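Local coordinates for CRISPR-associated endoribonuclease Cas2 2 (PDB 3EXC), which cuts single-stranded RNA as a magnesium-dependent endoribonuclease of the CRISPR antiviral defence system and works as a homodimer that joins a Cas1 dimer, at the interface of chains A and B. Sequence-based numbering; all coordinates share one arbitrary frame. Chains: chain A/B, Uncharacterized protein.

Contact 1: the interface of chains A and B. Residues chain A 7, 68-71, 74; chain B 7, 68-71, 74-75, 77-78.
At the two-fold axis of the Cas2 homodimer, the sheets of the two ferredoxin-like subunits meet through a greasy seam of equivalent residues. A:Leu7 and B:Leu7 point tip to tip, their CD1 methyls 3.6 Å apart. Each of these methyls also meets the partner's Ile68, as where A:Ile68 CD1 lies 3.7 Å from B:Leu7 CD1. The other branch of A:Ile68, CG2, anti to the backbone N, touches B:Leu70 CD1 at 3.6 Å, the two side chains crossing at about a right angle. B:Leu70 reaches there with CG in the crowded position between its backbone N and carbonyl carbon (chi1 55°). Beside this seam, the pyrrolidine of A:Pro69 lies against helix 72-76 of chain B, its CG 3.4 Å from the backbone carbonyl O of B:Asp74. The A:Asp74 and B:Asp74 carboxylates reach toward each other tip to tip, OD2 to OD2 3.4 Å, planes 65° apart; this closeness of two acidic groups may raise the pKa of one. Farther out, B:Trp75 brings CZ3 to A:Ile68 CD1 and has B:Arg78 NH2 above one face, toward the rim; this NH2 gives a 2.7 Å hydrogen bond to B:Trp75 O. A:Gly71 N donates to A:Asp74 OD2 at 3.2 Å, likewise in chain B, from above the carboxylate plane.

Contact 2: the interface of chains A and B. Residues chain A 9, 58, 60, 63-66; chain B 33-34, 79-83.
The imidazole of A:His66, on strand 64-70, is clasped between two aliphatic side chains of chain B. B:Ile33 CD1 sits over the centre of one face, 3.9 Å from the ring centroid in a CH-pi contact, whereas B:Val80 CG1 lies against the opposite face toward the rim. B:Val80 runs alongside the histidine, pointing the same way; B:Ile33 crosses it obliquely. B:Gln34 comes tip to tip with the ring, its chain extended beyond CG and its amide turned 43° from the imidazole plane. Its NE2 donates to A:His66 ND1 at 2.9 Å, a nearly straight bond (168° at H), so ND1 is the acceptor. The same NE2 donates to A:Val9 O at 2.7 Å from above that carbonyl's plane, and the two bonds together fix the amide's rotation. Beneath this cluster, strand 79-82 of B joins A's strand 64-70 antiparallel, extending the partner's sheet in a strand exchange typical of Cas2 dimers. B:Ile81 N reaches A:Val65 O at 2.9 Å, and A:Val65 N reaches B:Ile81 O at 3.0 Å, both in the carbonyl plane. Past the strand end, the poorly ordered B:Arg83 donates its backbone N to A:Asp63 O at 3.1 Å, nearly along the C=O axis.

Contact 3: the interface of chains A and B. Residues chain A 47, 51, 66-67; chain B 75, 78-79, 81.
B:Ile79, with 76 Å² hidden by chain A, begins the C-terminal strand 79-82 where it lies antiparallel beside strand 64-70 of the partner. Its backbone pairs in both directions with A:Ile67, the residue with the next most surface buried here, at 35 Å². A:Ile67 N donates to B:Ile79 O at 2.9 Å, nearly along the C=O axis, and B:Ile79 N returns a bond to A:Ile67 O at 2.9 Å, in the carbonyl plane. These paired bonds satisfy both main-chain groups of each residue and hold the start of the swapped strand in register. With CG1 anti to its carbonyl carbon (chi1 -70°) and an extended second torsion (163°), B:Ile79 sends CD1 toward helix 47-57 of chain A. There the methyl meets A:Val51 tip to tip, 3.8 Å from CG2, the branch anti to the valine's carbonyl carbon. The engineered selenomethionine A:Met47 approaches the same methyl with CE, though this residue is poorly ordered. The packing thus joins sheet and helix of one subunit to the terminal strand of the other. On the other side of the strand pair, B:Arg78 lies alongside A:His66, with guanidinium and imidazole planes 9° apart and CD of B:Arg78 4.1 Å from A:His66 CD2. A:Ile67, with CG1 placed as in B:Ile79, crosses B:Ile81 obliquely, CD1 of A:Ile67 3.8 Å from CD1 of B:Ile81.

Contact 1: the interface of chains A and B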
loop_
_atom_site.group_PDB
_atom_site.type_symbol
_atom_site.label_atom_id
_atom_site.label_comp_id
_atom_site.label_asym_id
_atom_site.label_seq_id
_atom_site.Cartn_x
_atom_site.Cartn_y
_atom_site.Cartn_z
ATOM N N LEU A 7 0.093 4.260 7.053
ATOM C CA LEU A 7 -0.549 3.805 5.833
ATOM C C LEU A 7 -1.368 2.593 6.182
ATOM O O LEU A 7 -0.900 1.729 6.955
ATOM C CB LEU A 7 0.452 3.220 4.865
ATOM C CG LEU A 7 1.458 4.157 4.315
ATOM C CD1 LEU A 7 2.413 3.247 3.488
ATOM C CD2 LEU A 7 0.625 5.048 3.430
ATOM N N ILE A 68 0.894 0.290 8.637
ATOM C CA ILE A 68 2.327 0.527 8.566
ATOM C C ILE A 68 2.647 1.933 9.063
ATOM O O ILE A 68 2.175 2.883 8.471
ATOM C CB ILE A 68 2.814 0.445 7.127
ATOM C CG1 ILE A 68 2.557 -0.976 6.567
ATOM C CG2 ILE A 68 4.350 0.701 7.084
ATOM C CD1 ILE A 68 2.682 -1.055 5.098
ATOM N N PRO A 69 3.433 2.063 10.163
ATOM C CA PRO A 69 3.868 3.407 10.638
ATOM C C PRO A 69 5.003 3.941 9.773
ATOM O O PRO A 69 5.829 3.145 9.329
ATOM C CB PRO A 69 4.416 3.116 12.060
ATOM C CG PRO A 69 4.915 1.628 11.958
ATOM C CD PRO A 69 3.962 0.950 10.996
ATOM N N LEU A 70 5.029 5.234 9.453
ATOM C CA LEU A 70 6.226 5.803 8.897
ATOM C C LEU A 70 6.474 7.197 9.366
ATOM O O LEU A 70 5.589 7.787 9.915
ATOM C CB LEU A 70 6.224 5.746 7.410
ATOM C CG LEU A 70 5.092 6.342 6.644
ATOM C CD1 LEU A 70 5.444 5.981 5.249
ATOM C CD2 LEU A 70 3.855 5.680 7.074
ATOM N N GLY A 71 7.700 7.669 9.256
ATOM C CA GLY A 71 8.021 9.022 9.713
ATOM C C GLY A 71 7.489 9.975 8.648
ATOM O O GLY A 71 7.338 9.646 7.455
ATOM N N ASP A 74 9.816 10.295 5.579
ATOM C CA ASP A 74 9.706 9.167 4.640
ATOM C C ASP A 74 8.458 9.306 3.779
ATOM O O ASP A 74 8.482 9.026 2.588
ATOM C CB ASP A 74 9.494 7.812 5.366
ATOM C CG ASP A 74 10.597 7.477 6.353
ATOM O OD1 ASP A 74 11.801 7.725 5.972
ATOM O OD2 ASP A 74 10.236 6.954 7.522
ATOM N N LEU B 7 8.235 0.296 -0.074
ATOM C CA LEU B 7 6.965 -0.295 -0.456
ATOM C C LEU B 7 6.595 0.267 -1.801
ATOM O O LEU B 7 6.770 1.482 -2.036
ATOM C CB LEU B 7 5.834 0.218 0.403
ATOM C CG LEU B 7 5.884 -0.140 1.838
ATOM C CD1 LEU B 7 4.694 0.641 2.468
ATOM C CD2 LEU B 7 5.631 -1.626 1.813
ATOM N N ILE B 68 7.390 4.242 -1.694
ATOM C CA ILE B 68 7.459 4.826 -0.365
ATOM C C ILE B 68 8.644 4.244 0.399
ATOM O O ILE B 68 8.668 3.049 0.615
ATOM C CB ILE B 68 6.209 4.491 0.435
ATOM C CG1 ILE B 68 4.963 5.090 -0.264
ATOM C CG2 ILE B 68 6.312 5.132 1.851
ATOM C CD1 ILE B 68 3.690 4.541 0.243
ATOM N N PRO B 69 9.636 5.086 0.789
ATOM C CA PRO B 69 10.767 4.600 1.627
ATOM C C PRO B 69 10.333 4.449 3.080
ATOM O O PRO B 69 9.526 5.255 3.540
ATOM C CB PRO B 69 11.799 5.754 1.529
ATOM C CG PRO B 69 10.899 7.024 1.295
ATOM C CD PRO B 69 9.724 6.537 0.473
ATOM N N LEU B 70 10.773 3.411 3.789
ATOM C CA LEU B 70 10.617 3.411 5.219
ATOM C C LEU B 70 11.771 2.785 5.925
ATOM O O LEU B 70 12.555 2.139 5.291
ATOM C CB LEU B 70 9.341 2.769 5.635
ATOM C CG LEU B 70 9.026 1.382 5.188
ATOM C CD1 LEU B 70 7.660 1.188 5.733
ATOM C CD2 LEU B 70 9.025 1.366 3.721
ATOM N N GLY B 71 11.936 3.074 7.200
ATOM C CA GLY B 71 13.059 2.510 7.953
ATOM C C GLY B 71 12.688 1.063 8.262
ATOM O O GLY B 71 11.509 0.665 8.340
ATOM N N ASP B 74 10.291 0.705 11.272
ATOM C CA ASP B 74 8.889 1.005 10.943
ATOM C C ASP B 74 8.244 -0.169 10.219
ATOM O O ASP B 74 7.094 -0.505 10.466
ATOM C CB ASP B 74 8.756 2.172 9.929
ATOM C CG ASP B 74 9.399 3.462 10.405
ATOM O OD1 ASP B 74 9.214 3.772 11.639
ATOM O OD2 ASP B 74 10.091 4.167 9.514
ATOM N N TRP B 75 8.942 -0.785 9.274
ATOM C CA TRP B 75 8.366 -1.945 8.592
ATOM C C TRP B 75 8.125 -3.117 9.588
ATOM O O TRP B 75 7.064 -3.785 9.643
ATOM C CB TRP B 75 9.361 -2.373 7.542
ATOM C CG TRP B 75 8.984 -3.674 6.930
ATOM C CD1 TRP B 75 9.688 -4.852 6.989
ATOM C CD2 TRP B 75 7.796 -3.940 6.177
ATOM N NE1 TRP B 75 8.994 -5.850 6.298
ATOM C CE2 TRP B 75 7.841 -5.309 5.789
ATOM C CE3 TRP B 75 6.673 -3.158 5.821
ATOM C CZ2 TRP B 75 6.815 -5.912 5.066
ATOM C CZ3 TRP B 75 5.660 -3.746 5.076
ATOM C CH2 TRP B 75 5.727 -5.115 4.726
ATOM N N ARG B 77 7.554 -3.007 12.731
ATOM C CA ARG B 77 6.490 -2.779 13.639
ATOM C C ARG B 77 5.163 -2.619 12.945
ATOM O O ARG B 77 4.235 -2.236 13.572
ATOM C CB ARG B 77 6.752 -1.524 14.460
ATOM C CG ARG B 77 8.022 -1.644 15.323
ATOM C CD ARG B 77 7.923 -0.787 16.613
ATOM N NE ARG B 77 7.114 -1.572 17.575
ATOM C CZ ARG B 77 5.901 -1.222 18.069
ATOM N NH1 ARG B 77 5.282 -2.040 18.886
ATOM N NH2 ARG B 77 5.335 -0.061 17.813
ATOM N N ARG B 78 5.047 -2.925 11.671
ATOM C CA ARG B 78 3.721 -2.961 11.046
ATOM C C ARG B 78 2.821 -3.958 11.813
ATOM O O ARG B 78 3.294 -4.803 12.560
ATOM C CB ARG B 78 3.896 -3.495 9.616
ATOM C CG ARG B 78 4.271 -4.982 9.608
ATOM C CD ARG B 78 4.658 -5.438 8.189
ATOM N NE ARG B 78 5.063 -6.820 8.097
ATOM C CZ ARG B 78 6.280 -7.251 8.447
ATOM N NH1 ARG B 78 6.607 -8.542 8.271
ATOM N NH2 ARG B 78 7.171 -6.400 8.996
#

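Contact 2: the interface of chains A and B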
loop_
_atom_site.group_PDB
_atom_site.type_symbol
_atom_site.label_atom_id
_atom_site.label_comp_id
_atom_site.label_asym_id
_atom_site.label_seq_id
_atom_site.Cartn_x
_atom_site.Cartn_y
_atom_site.Cartn_z
ATOM N N VAL A 9 -3.002 -0.290 3.876
ATOM C CA VAL A 9 -3.098 -0.857 2.576
ATOM C C VAL A 9 -3.924 -2.134 2.697
ATOM O O VAL A 9 -3.626 -3.038 3.485
ATOM C CB VAL A 9 -1.648 -1.199 2.074
ATOM C CG1 VAL A 9 -1.649 -1.793 0.671
ATOM C CG2 VAL A 9 -0.818 0.087 2.054
ATOM N N VAL A 58 -13.159 -6.775 7.806
ATOM C CA VAL A 58 -12.639 -7.637 6.772
ATOM C C VAL A 58 -12.827 -9.098 7.189
ATOM O O VAL A 58 -12.975 -9.385 8.399
ATOM C CB VAL A 58 -11.140 -7.354 6.497
ATOM C CG1 VAL A 58 -10.960 -5.841 6.149
ATOM C CG2 VAL A 58 -10.261 -7.834 7.668
ATOM N N THR A 60 -10.984 -12.094 7.950
ATOM C CA THR A 60 -9.644 -12.451 8.402
ATOM C C THR A 60 -9.015 -13.772 7.905
ATOM O O THR A 60 -7.791 -13.993 8.050
ATOM C CB THR A 60 -9.720 -12.403 9.886
ATOM O OG1 THR A 60 -9.562 -11.023 10.223
ATOM C CG2 THR A 60 -8.678 -13.313 10.616
ATOM N N ASP A 63 -8.800 -11.968 3.707
ATOM C CA ASP A 63 -8.334 -10.622 3.391
ATOM C C ASP A 63 -7.011 -10.370 4.058
ATOM O O ASP A 63 -6.623 -11.194 4.935
ATOM C CB ASP A 63 -9.386 -9.587 3.736
ATOM C CG ASP A 63 -10.637 -9.815 2.942
ATOM O OD1 ASP A 63 -10.502 -10.476 1.851
ATOM O OD2 ASP A 63 -11.745 -9.390 3.386
ATOM N N ILE A 64 -6.320 -9.311 3.606
ATOM C CA ILE A 64 -5.028 -8.893 4.157
ATOM C C ILE A 64 -5.077 -7.394 4.261
ATOM O O ILE A 64 -5.474 -6.735 3.315
ATOM C CB ILE A 64 -3.809 -9.218 3.271
ATOM C CG1 ILE A 64 -3.770 -10.683 2.889
ATOM C CG2 ILE A 64 -2.524 -9.007 4.053
ATOM C CD1 ILE A 64 -3.073 -10.942 1.520
ATOM N N VAL A 65 -4.650 -6.846 5.401
ATOM C CA VAL A 65 -4.542 -5.433 5.630
ATOM C C VAL A 65 -3.210 -5.182 6.309
ATOM O O VAL A 65 -2.848 -5.863 7.281
ATOM C CB VAL A 65 -5.674 -4.913 6.526
ATOM C CG1 VAL A 65 -5.538 -3.373 6.679
ATOM C CG2 VAL A 65 -7.067 -5.146 5.871
ATOM N N HIS A 66 -2.455 -4.219 5.805
ATOM C CA HIS A 66 -1.229 -3.835 6.437
ATOM C C HIS A 66 -1.385 -2.465 7.042
ATOM O O HIS A 66 -1.908 -1.553 6.409
ATOM C CB HIS A 66 -0.210 -3.696 5.377
ATOM C CG HIS A 66 0.450 -4.968 5.066
ATOM N ND1 HIS A 66 -0.179 -5.954 4.335
ATOM C CD2 HIS A 66 1.659 -5.467 5.435
ATOM C CE1 HIS A 66 0.606 -7.025 4.287
ATOM N NE2 HIS A 66 1.731 -6.754 4.936
ATOM N N ILE B 33 3.567 -8.639 -0.828
ATOM C CA ILE B 33 2.949 -8.738 0.498
ATOM C C ILE B 33 1.415 -8.724 0.399
ATOM O O ILE B 33 0.775 -9.133 1.346
ATOM C CB ILE B 33 3.375 -7.595 1.448
ATOM C CG1 ILE B 33 3.014 -6.278 0.846
ATOM C CG2 ILE B 33 4.835 -7.644 1.692
ATOM C CD1 ILE B 33 3.161 -4.981 1.821
ATOM N N GLN B 34 0.823 -8.212 -0.692
ATOM C CA GLN B 34 -0.655 -8.228 -0.867
ATOM C C GLN B 34 -0.918 -8.171 -2.306
ATOM O O GLN B 34 -0.014 -7.915 -3.065
ATOM C CB GLN B 34 -1.259 -6.901 -0.465
ATOM C CG GLN B 34 -1.398 -6.698 0.893
ATOM C CD GLN B 34 -2.264 -5.528 1.204
ATOM O OE1 GLN B 34 -3.052 -5.056 0.361
ATOM N NE2 GLN B 34 -2.244 -5.133 2.484
ATOM N N ILE B 79 1.494 -3.813 11.646
ATOM C CA ILE B 79 0.503 -4.780 12.040
ATOM C C ILE B 79 -0.104 -5.383 10.780
ATOM O O ILE B 79 -0.524 -4.639 9.904
ATOM C CB ILE B 79 -0.577 -4.056 12.782
ATOM C CG1 ILE B 79 -0.032 -3.592 14.128
ATOM C CG2 ILE B 79 -1.792 -4.985 13.068
ATOM C CD1 ILE B 79 -0.925 -2.484 14.785
ATOM N N VAL B 80 -0.119 -6.704 10.654
ATOM C CA VAL B 80 -0.748 -7.306 9.526
ATOM C C VAL B 80 -1.989 -8.061 9.994
ATOM O O VAL B 80 -1.957 -8.926 10.887
ATOM C CB VAL B 80 0.196 -8.325 8.910
ATOM C CG1 VAL B 80 -0.326 -8.806 7.534
ATOM C CG2 VAL B 80 1.616 -7.716 8.787
ATOM N N ILE B 81 -3.107 -7.752 9.403
ATOM C CA ILE B 81 -4.333 -8.451 9.714
ATOM C C ILE B 81 -4.626 -9.392 8.583
ATOM O O ILE B 81 -4.511 -9.013 7.437
ATOM C CB ILE B 81 -5.447 -7.407 9.947
ATOM C CG1 ILE B 81 -5.150 -6.758 11.300
ATOM C CG2 ILE B 81 -6.854 -7.998 9.925
ATOM C CD1 ILE B 81 -5.520 -5.392 11.291
ATOM N N GLY B 82 -4.996 -10.623 8.923
ATOM C CA GLY B 82 -5.528 -11.605 7.990
ATOM C C GLY B 82 -4.494 -12.570 7.430
ATOM O O GLY B 82 -3.317 -12.574 7.859
ATOM N N ARG B 83 -4.926 -13.309 6.397
ATOM C CA ARG B 83 -4.217 -14.486 5.854
ATOM C C ARG B 83 -2.696 -14.321 5.568
ATOM O O ARG B 83 -2.163 -13.199 5.537
ATOM C CB ARG B 83 -4.968 -14.982 4.599
ATOM C CG ARG B 83 -4.974 -16.576 4.338
ATOM C CD ARG B 83 -5.001 -16.946 2.782
ATOM N NE ARG B 83 -5.560 -15.894 1.890
ATOM C CZ ARG B 83 -5.200 -14.582 1.858
ATOM N NH1 ARG B 83 -4.269 -14.066 2.673
ATOM N NH2 ARG B 83 -5.780 -13.746 0.983
#

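Contact 3: the interface of chains A and B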
loop_
_atom_site.group_PDB
_atom_site.type_symbol
_atom_site.label_atom_id
_atom_site.label_comp_id
_atom_site.label_asym_id
_atom_site.label_seq_id
_atom_site.Cartn_x
_atom_site.Cartn_y
_atom_site.Cartn_z
HETATM N N MSE A 47 -5.147 4.200 17.661
HETATM C CA MSE A 47 -4.539 2.979 17.095
HETATM C C MSE A 47 -5.413 1.768 17.370
HETATM O O MSE A 47 -5.791 1.058 16.445
HETATM C CB MSE A 47 -3.104 2.734 17.594
HETATM C CG MSE A 47 -2.391 1.558 16.902
HETATM SE SE MSE A 47 -2.121 1.812 14.869
HETATM C CE MSE A 47 -0.089 1.486 14.695
ATOM N N VAL A 51 -7.316 -0.824 14.568
ATOM C CA VAL A 51 -7.189 -2.248 14.431
ATOM C C VAL A 51 -8.532 -2.934 14.629
ATOM O O VAL A 51 -8.876 -3.823 13.841
ATOM C CB VAL A 51 -6.102 -2.788 15.380
ATOM C CG1 VAL A 51 -6.075 -4.299 15.413
ATOM C CG2 VAL A 51 -4.722 -2.241 14.960
ATOM N N HIS A 66 -2.455 -4.219 5.805
ATOM C CA HIS A 66 -1.229 -3.835 6.437
ATOM C C HIS A 66 -1.385 -2.465 7.042
ATOM O O HIS A 66 -1.908 -1.553 6.409
ATOM C CB HIS A 66 -0.210 -3.696 5.377
ATOM C CG HIS A 66 0.450 -4.968 5.066
ATOM N ND1 HIS A 66 -0.179 -5.954 4.335
ATOM C CD2 HIS A 66 1.659 -5.467 5.435
ATOM C CE1 HIS A 66 0.606 -7.025 4.287
ATOM N NE2 HIS A 66 1.731 -6.754 4.936
ATOM N N ILE A 67 -1.028 -2.331 8.309
ATOM C CA ILE A 67 -1.066 -1.034 8.953
ATOM C C ILE A 67 0.374 -0.736 9.301
ATOM O O ILE A 67 1.010 -1.466 10.093
ATOM C CB ILE A 67 -1.871 -1.058 10.217
ATOM C CG1 ILE A 67 -3.338 -1.481 9.923
ATOM C CG2 ILE A 67 -1.699 0.321 10.982
ATOM C CD1 ILE A 67 -4.103 -1.890 11.211
ATOM N N TRP B 75 8.942 -0.785 9.274
ATOM C CA TRP B 75 8.366 -1.945 8.592
ATOM C C TRP B 75 8.125 -3.117 9.588
ATOM O O TRP B 75 7.064 -3.785 9.643
ATOM C CB TRP B 75 9.361 -2.373 7.542
ATOM C CG TRP B 75 8.984 -3.674 6.930
ATOM C CD1 TRP B 75 9.688 -4.852 6.989
ATOM C CD2 TRP B 75 7.796 -3.940 6.177
ATOM N NE1 TRP B 75 8.994 -5.850 6.298
ATOM C CE2 TRP B 75 7.841 -5.309 5.789
ATOM C CE3 TRP B 75 6.673 -3.158 5.821
ATOM C CZ2 TRP B 75 6.815 -5.912 5.066
ATOM C CZ3 TRP B 75 5.660 -3.746 5.076
ATOM C CH2 TRP B 75 5.727 -5.115 4.726
ATOM N N ARG B 78 5.047 -2.925 11.671
ATOM C CA ARG B 78 3.721 -2.961 11.046
ATOM C C ARG B 78 2.821 -3.958 11.813
ATOM O O ARG B 78 3.294 -4.803 12.560
ATOM C CB ARG B 78 3.896 -3.495 9.616
ATOM C CG ARG B 78 4.271 -4.982 9.608
ATOM C CD ARG B 78 4.658 -5.438 8.189
ATOM N NE ARG B 78 5.063 -6.820 8.097
ATOM C CZ ARG B 78 6.280 -7.251 8.447
ATOM N NH1 ARG B 78 6.607 -8.542 8.271
ATOM N NH2 ARG B 78 7.171 -6.400 8.996
ATOM N N ILE B 79 1.494 -3.813 11.646
ATOM C CA ILE B 79 0.503 -4.780 12.040
ATOM C C ILE B 79 -0.104 -5.383 10.780
ATOM O O ILE B 79 -0.524 -4.639 9.904
ATOM C CB ILE B 79 -0.577 -4.056 12.782
ATOM C CG1 ILE B 79 -0.032 -3.592 14.128
ATOM C CG2 ILE B 79 -1.792 -4.985 13.068
ATOM C CD1 ILE B 79 -0.925 -2.484 14.785
ATOM N N ILE B 81 -3.107 -7.752 9.403
ATOM C CA ILE B 81 -4.333 -8.451 9.714
ATOM C C ILE B 81 -4.626 -9.392 8.583
ATOM O O ILE B 81 -4.511 -9.013 7.437
ATOM C CB ILE B 81 -5.447 -7.407 9.947
ATOM C CG1 ILE B 81 -5.150 -6.758 11.300
ATOM C CG2 ILE B 81 -6.854 -7.998 9.925
ATOM C CD1 ILE B 81 -5.520 -5.392 11.291
#

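The three contacts follow strand 64-70 of chain A from the dimer axis outward. The C-alpha centres of contacts 1 and 3 lie about 10 Å apart, those of contacts 2 and 3 about 8 Å, and those of contacts 1 and 2 about 16 Å. Contact 3 is the bridge, sharing B:Trp75 and B:Arg78 with contact 1 and A:His66, B:Ile79 and B:Ile81 with contact 2. The apolar seam at the axis thus continues into the exchanged C-terminal strand. Because two-fold symmetry repeats the exchange, each subunit completes the other's sheet, as suits the homodimer.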